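PDB 3OC9: UDP-N-acetylglucosamine pyrophosphorylase from Entamoeba histolytica, which probably catalyses the formation of UDP-N-acetylglucosamine and diphosphate from UTP and N-acetyl-alpha-D-glucosamine 1-phosphate. Local coordinates for residues T36-A42 with I94-M99; C127-G131 with A163-I169; I178-H184 with S262-T268. All coordinates share one frame. Where two conformers were deposited one is given. Residues are numbered along the deposited sequence.

Contact 1. Residues T36-A42 with I94-M99; sequences TALITPA and IHWFLM. Unlike the reference sequence in segment 36-42: Pro41 (reference Leu).
Strands 36-41 and 95-99 run parallel, their axes 4.7 Å apart at closest approach and inclined by 19°. The register pairs Leu38 with Trp96, Ile39 with Phe97, Thr40 with Leu98 and Pro41 with Met99. Backbone hydrogen bonds zigzag between the edges: Leu38 N to His95 O (3.1 Å), Phe97 N to Leu38 O (2.9 Å), Thr40 N to Phe97 O (3.1 Å), Met99 N to Thr40 O (2.9 Å) and, just past the first strand, Ala42 N to Met99 O (3.1 Å). At the other end the strands separate, and a water bridges the gap, donating to Thr36 O (2.7 Å) and accepting from His95 N (3.2 Å). On one face, the ring end of Trp96 (chi1 t, chi2 8°) comes nearer strand 36-41 and reaches forward to Thr40. Trp96 NE1 donates to Thr40 OG1 (3.0 Å; Thr40 chi1 p), while Leu38 CD2 sits over the five-membered ring, 3.9 Å from its centroid, in a CH-pi contact. The opposite face carries Ala37, Ile39, Phe97 and Met99; Ala37 CB meets the edge of the Phe97 ring at CE2 (3.7 Å). Pro41 differs from the reference leucine. Strand 180-184 lies beside 36-41 and strand 125-134 beside 95-99; the chain between the pair includes helix 68-87, which covers the Leu38/Trp96 face, a beta-alpha-beta crossover consistent with the Rossmann-like core of the GT-A family, which in relatives binds the nucleotide.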
loop_
_atom_site.group_PDB
_atom_site.type_symbol
_atom_site.label_atom_id
_atom_site.label_comp_id
_atom_site.label_asym_id
_atom_site.label_seq_id
_atom_site.Cartn_x
_atom_site.Cartn_y
_atom_site.Cartn_z
ATOM N N THR A 36 5.279 -3.442 -16.395
ATOM C CA THR A 36 4.783 -3.267 -14.994
ATOM C C THR A 36 4.819 -1.809 -14.485
ATOM O O THR A 36 5.599 -0.990 -14.996
ATOM C CB THR A 36 5.560 -4.163 -13.954
ATOM O OG1 THR A 36 6.897 -3.656 -13.734
ATOM C CG2 THR A 36 5.599 -5.642 -14.389
ATOM N N ALA A 37 4.005 -1.505 -13.460
ATOM C CA ALA A 37 3.970 -0.171 -12.814
ATOM C C ALA A 37 3.581 -0.237 -11.330
ATOM O O ALA A 37 2.955 -1.231 -10.893
ATOM C CB ALA A 37 2.974 0.777 -13.571
ATOM N N LEU A 38 3.921 0.826 -10.579
ATOM C CA LEU A 38 3.499 1.014 -9.168
ATOM C C LEU A 38 2.481 2.177 -9.057
ATOM O O LEU A 38 2.654 3.202 -9.729
ATOM C CB LEU A 38 4.729 1.334 -8.267
ATOM C CG LEU A 38 4.464 1.462 -6.757
ATOM C CD1 LEU A 38 4.062 0.085 -6.139
ATOM C CD2 LEU A 38 5.660 2.036 -5.921
ATOM N N ILE A 39 1.435 2.008 -8.228
ATOM C CA ILE A 39 0.441 3.082 -7.958
ATOM C C ILE A 39 0.340 3.310 -6.440
ATOM O O ILE A 39 0.051 2.356 -5.716
ATOM C CB ILE A 39 -0.989 2.732 -8.505
ATOM C CG1 ILE A 39 -0.975 2.533 -10.047
ATOM C CG2 ILE A 39 -1.995 3.865 -8.088
ATOM C CD1 ILE A 39 -2.293 1.926 -10.645
ATOM N N THR A 40 0.594 4.540 -5.955
ATOM C CA THR A 40 0.398 4.834 -4.502
ATOM C C THR A 40 -0.236 6.215 -4.230
ATOM O O THR A 40 -0.159 7.108 -5.072
ATOM C CB THR A 40 1.715 4.746 -3.674
ATOM O OG1 THR A 40 2.628 5.723 -4.148
ATOM C CG2 THR A 40 2.400 3.332 -3.745
ATOM N N PRO A 41 -0.851 6.405 -3.044
ATOM C CA PRO A 41 -1.185 7.799 -2.633
ATOM C C PRO A 41 -0.024 8.506 -1.903
ATOM O O PRO A 41 0.816 7.845 -1.271
ATOM C CB PRO A 41 -2.357 7.603 -1.683
ATOM C CG PRO A 41 -2.170 6.182 -1.094
ATOM C CD PRO A 41 -1.204 5.418 -1.999
ATOM N N ALA A 42 0.033 9.837 -1.976
ATOM C CA ALA A 42 1.053 10.590 -1.234
ATOM C C ALA A 42 0.755 10.579 0.269
ATOM O O ALA A 42 1.672 10.743 1.122
ATOM C CB ALA A 42 1.136 12.012 -1.749
ATOM N N ILE A 94 10.600 0.921 -14.273
ATOM C CA ILE A 94 9.254 0.810 -13.644
ATOM C C ILE A 94 8.622 2.210 -13.435
ATOM O O ILE A 94 9.084 2.964 -12.590
ATOM C CB ILE A 94 9.307 0.050 -12.257
ATOM C CG1 ILE A 94 9.912 -1.350 -12.408
ATOM C CG2 ILE A 94 7.872 -0.031 -11.617
ATOM C CD1 ILE A 94 10.269 -2.021 -11.021
ATOM N N HIS A 95 7.574 2.553 -14.192
ATOM C CA HIS A 95 6.872 3.846 -14.018
ATOM C C HIS A 95 6.047 3.858 -12.693
ATOM O O HIS A 95 5.478 2.824 -12.318
ATOM C CB HIS A 95 5.998 4.156 -15.265
ATOM C CG HIS A 95 6.793 4.591 -16.473
ATOM N ND1 HIS A 95 7.203 5.896 -16.663
ATOM C CD2 HIS A 95 7.293 3.886 -17.519
ATOM C CE1 HIS A 95 7.904 5.981 -17.783
ATOM N NE2 HIS A 95 7.988 4.773 -18.317
ATOM N N TRP A 96 6.008 5.012 -12.003
ATOM C CA TRP A 96 5.373 5.188 -10.672
ATOM C C TRP A 96 4.355 6.339 -10.735
ATOM O O TRP A 96 4.738 7.491 -11.004
ATOM C CB TRP A 96 6.464 5.479 -9.605
ATOM C CG TRP A 96 6.014 5.659 -8.143
ATOM C CD1 TRP A 96 4.749 5.437 -7.607
ATOM C CD2 TRP A 96 6.840 6.081 -7.044
ATOM N NE1 TRP A 96 4.765 5.708 -6.242
ATOM C CE2 TRP A 96 6.025 6.101 -5.877
ATOM C CE3 TRP A 96 8.193 6.441 -6.934
ATOM C CZ2 TRP A 96 6.522 6.469 -4.610
ATOM C CZ3 TRP A 96 8.700 6.808 -5.661
ATOM C CH2 TRP A 96 7.858 6.807 -4.515
ATOM N N PHE A 97 3.073 6.016 -10.501
ATOM C CA PHE A 97 1.968 7.002 -10.558
ATOM C C PHE A 97 1.542 7.321 -9.104
ATOM O O PHE A 97 1.151 6.410 -8.352
ATOM C CB PHE A 97 0.806 6.435 -11.421
ATOM C CG PHE A 97 1.249 6.012 -12.815
ATOM C CD1 PHE A 97 1.440 6.974 -13.827
ATOM C CD2 PHE A 97 1.499 4.673 -13.111
ATOM C CE1 PHE A 97 1.895 6.601 -15.109
ATOM C CE2 PHE A 97 1.943 4.278 -14.397
ATOM C CZ PHE A 97 2.139 5.255 -15.401
ATOM N N LEU A 98 1.632 8.607 -8.725
ATOM C CA LEU A 98 1.396 9.036 -7.339
ATOM C C LEU A 98 0.172 9.932 -7.259
ATOM O O LEU A 98 0.173 11.046 -7.795
ATOM C CB LEU A 98 2.611 9.792 -6.779
ATOM C CG LEU A 98 3.877 8.996 -6.511
ATOM C CD1 LEU A 98 4.757 9.073 -7.735
ATOM C CD2 LEU A 98 4.601 9.562 -5.277
ATOM N N MET A 99 -0.877 9.442 -6.589
ATOM C CA MET A 99 -2.153 10.209 -6.486
ATOM C C MET A 99 -2.117 11.278 -5.388
ATOM O O MET A 99 -1.820 10.978 -4.221
ATOM C CB MET A 99 -3.364 9.272 -6.280
ATOM C CG MET A 99 -4.732 9.981 -6.410
ATOM S SD MET A 99 -6.189 8.872 -6.525
ATOM C CE MET A 99 -6.247 8.204 -4.881
HETATM O O HOH W 1 7.143 0.481 -16.647
#

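Contact 2. Residues C127-G131 with A163-I169; sequences CFPQG and ALKDNGI. With EDO (1,2-ethanediol), chain C.
A Schellman motif ends the helix that packs on strand 125-134 here: Gly168, with positive phi (76°), is its C-prime residue, Gly168 N bonds to Lys165 O (3.2 Å), and Ile169 N makes a weak bond to Leu164 O (3.0 Å). Gly168 is also the N-cap of the next helix, 169-176, so the chain turns directly from one helix into the other. Into this corner the extended segment 127-131 inserts Phe128 (chi1 p, chi2 -77°), whose CA lies 6.9 Å from that of Asn167. Ile169 CD1 rests over one ring face, 3.8 Å from the Phe128 centroid and 22° off the normal, a CH-pi contact. Ala163 CB lies at the ring edge, 3.9 Å from Phe128 CE2, and Leu164 CD2 comes within 3.7 Å of Phe128 CZ. This is helix-on-sheet packing of an alpha/beta fold, with Phe97 and Met99 of strand 95-100 also touching Phe128. Asn167 (chi1 m, chi2 -79°) supplies the polar link, its ND2 donating both to Ala163 O within its own segment (2.9 Å) and to Pro129 O across the contact (3.2 Å). Further along, the CA atoms of Gln130 and Ala163 approach to 5.5 Å. The Gln130 side chain (chi1 p, chi2 t) leads away from the helix; NE2 bonds to Asn155, and OE1 accepts from O1 of an ethanediol, probably from the crystallisation liquor, at 3.1 Å.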
loop_
_atom_site.group_PDB
_atom_site.type_symbol
_atom_site.label_atom_id
_atom_site.label_comp_id
_atom_site.label_asym_id
_atom_site.label_seq_id
_atom_site.Cartn_x
_atom_site.Cartn_y
_atom_site.Cartn_z
ATOM N N CYS A 127 3.093 12.553 -10.754
ATOM C CA CYS A 127 2.066 13.008 -9.789
ATOM C C CYS A 127 0.793 13.449 -10.531
ATOM O O CYS A 127 0.876 14.182 -11.544
ATOM C CB CYS A 127 2.606 14.166 -8.905
ATOM S SG CYS A 127 3.977 13.766 -7.771
ATOM N N PHE A 128 -0.372 12.979 -10.069
ATOM C CA PHE A 128 -1.696 13.348 -10.671
ATOM C C PHE A 128 -2.793 13.660 -9.626
ATOM O O PHE A 128 -2.830 13.037 -8.568
ATOM C CB PHE A 128 -2.184 12.266 -11.656
ATOM C CG PHE A 128 -2.553 10.940 -11.005
ATOM C CD1 PHE A 128 -1.551 10.027 -10.579
ATOM C CD2 PHE A 128 -3.895 10.587 -10.833
ATOM C CE1 PHE A 128 -1.904 8.798 -9.971
ATOM C CE2 PHE A 128 -4.259 9.365 -10.237
ATOM C CZ PHE A 128 -3.259 8.462 -9.805
ATOM N N PRO A 129 -3.706 14.626 -9.920
ATOM C CA PRO A 129 -4.706 14.965 -8.885
ATOM C C PRO A 129 -6.029 14.184 -8.969
ATOM O O PRO A 129 -6.491 13.870 -10.072
ATOM C CB PRO A 129 -4.954 16.469 -9.120
ATOM C CG PRO A 129 -4.729 16.649 -10.625
ATOM C CD PRO A 129 -3.626 15.656 -10.981
ATOM N N GLN A 130 -6.615 13.874 -7.810
ATOM C CA GLN A 130 -8.009 13.364 -7.713
ATOM C C GLN A 130 -8.967 14.525 -7.379
ATOM O O GLN A 130 -8.521 15.612 -6.970
ATOM C CB GLN A 130 -8.129 12.228 -6.666
ATOM C CG GLN A 130 -7.909 12.692 -5.198
ATOM C CD GLN A 130 -8.003 11.580 -4.136
ATOM O OE1 GLN A 130 -7.064 11.380 -3.340
ATOM N NE2 GLN A 130 -9.142 10.889 -4.086
ATOM N N GLY A 131 -10.268 14.300 -7.558
ATOM C CA GLY A 131 -11.299 15.302 -7.209
ATOM C C GLY A 131 -11.409 15.587 -5.713
ATOM O O GLY A 131 -11.062 14.739 -4.891
ATOM N N ALA A 163 -9.830 9.118 -11.940
ATOM C CA ALA A 163 -8.632 9.980 -12.023
ATOM C C ALA A 163 -7.550 9.469 -12.984
ATOM O O ALA A 163 -6.908 10.278 -13.685
ATOM C CB ALA A 163 -8.033 10.239 -10.624
ATOM N N LEU A 164 -7.337 8.148 -13.029
ATOM C CA LEU A 164 -6.404 7.558 -14.014
ATOM C C LEU A 164 -6.850 7.840 -15.473
ATOM O O LEU A 164 -6.017 8.185 -16.326
ATOM C CB LEU A 164 -6.209 6.037 -13.795
ATOM C CG LEU A 164 -5.521 5.556 -12.505
ATOM C CD1 LEU A 164 -5.642 4.030 -12.409
ATOM C CD2 LEU A 164 -4.020 5.950 -12.405
ATOM N N LYS A 165 -8.142 7.693 -15.753
ATOM C CA LYS A 165 -8.669 7.980 -17.104
ATOM C C LYS A 165 -8.549 9.475 -17.472
ATOM O O LYS A 165 -8.009 9.823 -18.545
ATOM C CB LYS A 165 -10.121 7.491 -17.259
ATOM C CG LYS A 165 -10.677 7.723 -18.682
ATOM C CD LYS A 165 -12.144 7.295 -18.826
ATOM C CE LYS A 165 -12.726 7.831 -20.147
ATOM N NZ LYS A 165 -14.219 7.834 -20.135
ATOM N N ASP A 166 -9.032 10.342 -16.577
ATOM C CA ASP A 166 -9.112 11.800 -16.809
ATOM C C ASP A 166 -7.751 12.490 -16.998
ATOM O O ASP A 166 -7.655 13.478 -17.735
ATOM C CB ASP A 166 -9.882 12.478 -15.658
ATOM C CG ASP A 166 -11.385 12.191 -15.681
ATOM O OD1 ASP A 166 -11.904 11.615 -16.662
ATOM O OD2 ASP A 166 -12.054 12.546 -14.680
ATOM N N ASN A 167 -6.705 11.955 -16.358
ATOM C CA ASN A 167 -5.338 12.502 -16.449
ATOM C C ASN A 167 -4.465 11.880 -17.572
ATOM O O ASN A 167 -3.250 12.147 -17.656
ATOM C CB ASN A 167 -4.638 12.388 -15.081
ATOM C CG ASN A 167 -5.150 13.409 -14.068
ATOM O OD1 ASN A 167 -4.753 14.585 -14.103
ATOM N ND2 ASN A 167 -6.043 12.973 -13.162
ATOM N N GLY A 168 -5.088 11.036 -18.404
ATOM C CA GLY A 168 -4.424 10.394 -19.550
ATOM C C GLY A 168 -3.484 9.232 -19.246
ATOM O O GLY A 168 -2.701 8.805 -20.119
ATOM N N ILE A 169 -3.540 8.732 -18.012
ATOM C CA ILE A 169 -2.626 7.669 -17.569
ATOM C C ILE A 169 -2.955 6.309 -18.207
ATOM O O ILE A 169 -2.034 5.529 -18.517
ATOM C CB ILE A 169 -2.530 7.618 -16.004
ATOM C CG1 ILE A 169 -1.819 8.896 -15.505
ATOM C CG2 ILE A 169 -1.807 6.311 -15.519
ATOM C CD1 ILE A 169 -1.922 9.106 -13.986
HETATM C C1 EDO C . -9.156 10.160 -0.329
HETATM O O1 EDO C . -8.155 9.510 -1.134
HETATM C C2 EDO C . -8.835 10.118 1.169
HETATM O O2 EDO C . -9.269 8.874 1.749
#

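Contact 3. Residues I178-H184 with S262-T268; sequences IKYSVAH and SINGYST
The shortest polar link is Thr268 OG1 (chi1 m) donating to Ile178 O at 2.7 Å, joined by Thr268 N to Lys179 O at 3.0 Å; together they tie the start of helix 268-274 to the chain leading into strand 180-184. From there the strands 180-184 and 263-267 pair antiparallel, their axes 4.7 Å apart at closest approach and their directions 154° apart. Two hydrogen-bonded pairs hold them: Ser181 with Tyr266 (Ser181 N to Tyr266 O 3.1 Å, and Tyr266 N to Ser181 O 3.0 Å), then Ala183 with Asn264 (Ala183 N to Asn264 O 2.9 Å, and Asn264 N to Ala183 O 3.1 Å). Tyr180-Ser267 and Val182-Gly265 are non-hydrogen-bonded pairs, and the latter's CA atoms come within 4.4 Å, with a CA-H...O contact from Gly265 CA to Ser181 O (3.3 Å). One water joins Ser181 OG (2.9 Å), Tyr266 O (3.1 Å) and Thr268 OG1 (2.9 Å); another bridges Ala183 O (2.8 Å) and Asn264 ND2 (3.2 Å). On the face of Ser181, Ala183, Asn264 and Tyr266, Ala183 CB meets the edge of the Tyr266 ring (chi1 m) at CE2, 3.9 Å away. Val182 CG1 packs on Ile263 CG2 (4.0 Å) on the face of Tyr180, Val182 and Ile263, where Tyr180 OH bonds to Asp203 and His184 NE2 to Asp193. Ser267 (chi1 p) is the N-cap of the following helix, its OG reaching Phe270 N. Strand 36-41 flanks 180-184 in parallel, and strand 263-267 is an antiparallel member set between 180-184 and 209-215, consistent with the mixed sheet of the GT-A fold.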
loop_
_atom_site.group_PDB
_atom_site.type_symbol
_atom_site.label_atom_id
_atom_site.label_comp_id
_atom_site.label_asym_id
_atom_site.label_seq_id
_atom_site.Cartn_x
_atom_site.Cartn_y
_atom_site.Cartn_z
ATOM N N ILE A 178 2.445 -1.246 -20.766
ATOM C CA ILE A 178 2.188 -1.649 -19.364
ATOM C C ILE A 178 0.917 -2.515 -19.233
ATOM O O ILE A 178 -0.184 -2.111 -19.665
ATOM C CB ILE A 178 2.138 -0.417 -18.421
ATOM C CG1 ILE A 178 3.519 0.274 -18.373
ATOM C CG2 ILE A 178 1.616 -0.825 -16.984
ATOM C CD1 ILE A 178 3.510 1.668 -17.706
ATOM N N LYS A 179 1.089 -3.716 -18.676
ATOM C CA LYS A 179 0.014 -4.725 -18.582
ATOM C C LYS A 179 -0.505 -4.971 -17.152
ATOM O O LYS A 179 -1.673 -5.353 -16.979
ATOM C CB LYS A 179 0.466 -6.069 -19.184
ATOM C CG LYS A 179 0.877 -6.051 -20.679
ATOM C CD LYS A 179 -0.339 -5.811 -21.587
ATOM C CE LYS A 179 0.015 -5.924 -23.066
ATOM N NZ LYS A 179 -1.230 -6.171 -23.858
ATOM N N TYR A 180 0.366 -4.811 -16.150
ATOM C CA TYR A 180 0.006 -5.080 -14.728
ATOM C C TYR A 180 0.515 -3.976 -13.781
ATOM O O TYR A 180 1.660 -3.555 -13.911
ATOM C CB TYR A 180 0.604 -6.432 -14.270
ATOM C CG TYR A 180 0.096 -7.648 -15.030
ATOM C CD1 TYR A 180 -1.215 -8.103 -14.847
ATOM C CD2 TYR A 180 0.923 -8.347 -15.930
ATOM C CE1 TYR A 180 -1.699 -9.238 -15.550
ATOM C CE2 TYR A 180 0.435 -9.486 -16.641
ATOM C CZ TYR A 180 -0.871 -9.913 -16.431
ATOM O OH TYR A 180 -1.387 -11.018 -17.102
ATOM N N SER A 181 -0.327 -3.523 -12.835
ATOM C CA SER A 181 0.036 -2.463 -11.859
ATOM C C SER A 181 -0.267 -2.941 -10.422
ATOM O O SER A 181 -1.315 -3.566 -10.183
ATOM C CB SER A 181 -0.730 -1.139 -12.137
ATOM O OG SER A 181 -0.479 -0.602 -13.454
ATOM N N VAL A 182 0.643 -2.683 -9.480
ATOM C CA VAL A 182 0.376 -2.954 -8.036
ATOM C C VAL A 182 0.033 -1.648 -7.303
ATOM O O VAL A 182 0.853 -0.691 -7.305
ATOM C CB VAL A 182 1.577 -3.658 -7.323
ATOM C CG1 VAL A 182 1.264 -3.927 -5.854
ATOM C CG2 VAL A 182 1.960 -4.953 -8.029
ATOM N N ALA A 183 -1.171 -1.600 -6.706
ATOM C CA ALA A 183 -1.637 -0.443 -5.912
ATOM C C ALA A 183 -1.619 -0.730 -4.403
ATOM O O ALA A 183 -2.225 -1.713 -3.952
ATOM C CB ALA A 183 -3.081 -0.031 -6.353
ATOM N N HIS A 184 -0.929 0.103 -3.618
ATOM C CA HIS A 184 -0.939 -0.103 -2.158
ATOM C C HIS A 184 -0.984 1.171 -1.304
ATOM O O HIS A 184 -0.831 2.248 -1.847
ATOM C CB HIS A 184 0.224 -1.006 -1.742
ATOM C CG HIS A 184 1.586 -0.391 -1.856
ATOM N ND1 HIS A 184 2.085 0.506 -0.931
ATOM C CD2 HIS A 184 2.609 -0.660 -2.701
ATOM C CE1 HIS A 184 3.334 0.808 -1.238
ATOM N NE2 HIS A 184 3.680 0.103 -2.305
ATOM N N SER A 262 -4.963 -4.318 1.610
ATOM C CA SER A 262 -4.717 -3.210 0.643
ATOM C C SER A 262 -3.358 -3.265 -0.094
ATOM O O SER A 262 -2.661 -2.244 -0.208
ATOM C CB SER A 262 -4.897 -1.800 1.276
ATOM O OG SER A 262 -6.220 -1.564 1.739
ATOM N N ILE A 263 -2.999 -4.447 -0.595
ATOM C CA ILE A 263 -1.911 -4.592 -1.599
ATOM C C ILE A 263 -2.536 -5.412 -2.753
ATOM O O ILE A 263 -2.671 -6.643 -2.634
ATOM C CB ILE A 263 -0.615 -5.280 -1.031
ATOM C CG1 ILE A 263 -0.105 -4.585 0.249
ATOM C CG2 ILE A 263 0.526 -5.317 -2.130
ATOM C CD1 ILE A 263 0.936 -5.422 1.062
ATOM N N ASN A 264 -2.931 -4.732 -3.848
ATOM C CA ASN A 264 -3.776 -5.341 -4.927
ATOM C C ASN A 264 -3.177 -5.124 -6.318
ATOM O O ASN A 264 -2.748 -4.006 -6.638
ATOM C CB ASN A 264 -5.229 -4.766 -4.873
ATOM C CG ASN A 264 -5.931 -5.072 -3.523
ATOM O OD1 ASN A 264 -6.129 -6.235 -3.172
ATOM N ND2 ASN A 264 -6.301 -4.020 -2.771
ATOM N N GLY A 265 -3.122 -6.195 -7.125
ATOM C CA GLY A 265 -2.670 -6.107 -8.527
ATOM C C GLY A 265 -3.835 -6.089 -9.528
ATOM O O GLY A 265 -4.810 -6.821 -9.350
ATOM N N TYR A 266 -3.724 -5.244 -10.565
ATOM C CA TYR A 266 -4.782 -5.058 -11.576
ATOM C C TYR A 266 -4.233 -5.142 -13.011
ATOM O O TYR A 266 -3.179 -4.547 -13.308
ATOM C CB TYR A 266 -5.434 -3.672 -11.423
ATOM C CG TYR A 266 -6.054 -3.315 -10.079
ATOM C CD1 TYR A 266 -7.332 -3.786 -9.730
ATOM C CD2 TYR A 266 -5.403 -2.446 -9.193
ATOM C CE1 TYR A 266 -7.928 -3.431 -8.511
ATOM C CE2 TYR A 266 -6.001 -2.068 -7.960
ATOM C CZ TYR A 266 -7.249 -2.572 -7.625
ATOM O OH TYR A 266 -7.824 -2.204 -6.410
ATOM N N SER A 267 -4.951 -5.833 -13.904
ATOM C CA SER A 267 -4.621 -5.799 -15.355
ATOM C C SER A 267 -5.064 -4.450 -15.940
ATOM O O SER A 267 -6.000 -3.831 -15.422
ATOM C CB SER A 267 -5.251 -7.000 -16.110
ATOM O OG SER A 267 -6.670 -6.834 -16.271
ATOM N N THR A 268 -4.389 -3.980 -17.000
ATOM C CA THR A 268 -4.710 -2.678 -17.628
ATOM C C THR A 268 -6.134 -2.708 -18.220
ATOM O O THR A 268 -6.893 -1.728 -18.101
ATOM C CB THR A 268 -3.609 -2.264 -18.668
ATOM O OG1 THR A 268 -2.343 -2.150 -18.000
ATOM C CG2 THR A 268 -3.947 -0.927 -19.334
HETATM O O HOH W 2 -2.178 -2.246 -15.132
HETATM O O HOH W 3 -4.770 -1.245 -2.914
#

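How the contacts relate
Contacts 1 and 3 are buried strand pairings in the same mixed sheet, their centres about 10 Å apart, and they meet where strand 36-41 borders 180-184: Ile39 N lies 2.9 Å from Val182 O. One pairing is parallel, the other antiparallel: the sheet stays parallel from 95-100 through 36-41 to 180-184 and reverses at 263-267. Contact 2 is smaller, only partly buried and farther from the chain centre. It relies on apolar packing around one aromatic ring and a single side-chain hydrogen bond, instead of repeated backbone bonds. It still adjoins contact 1, with Leu98 O 3.0 Å from Phe128 N, but does not touch contact 3, about 7 Å away at the nearest atoms.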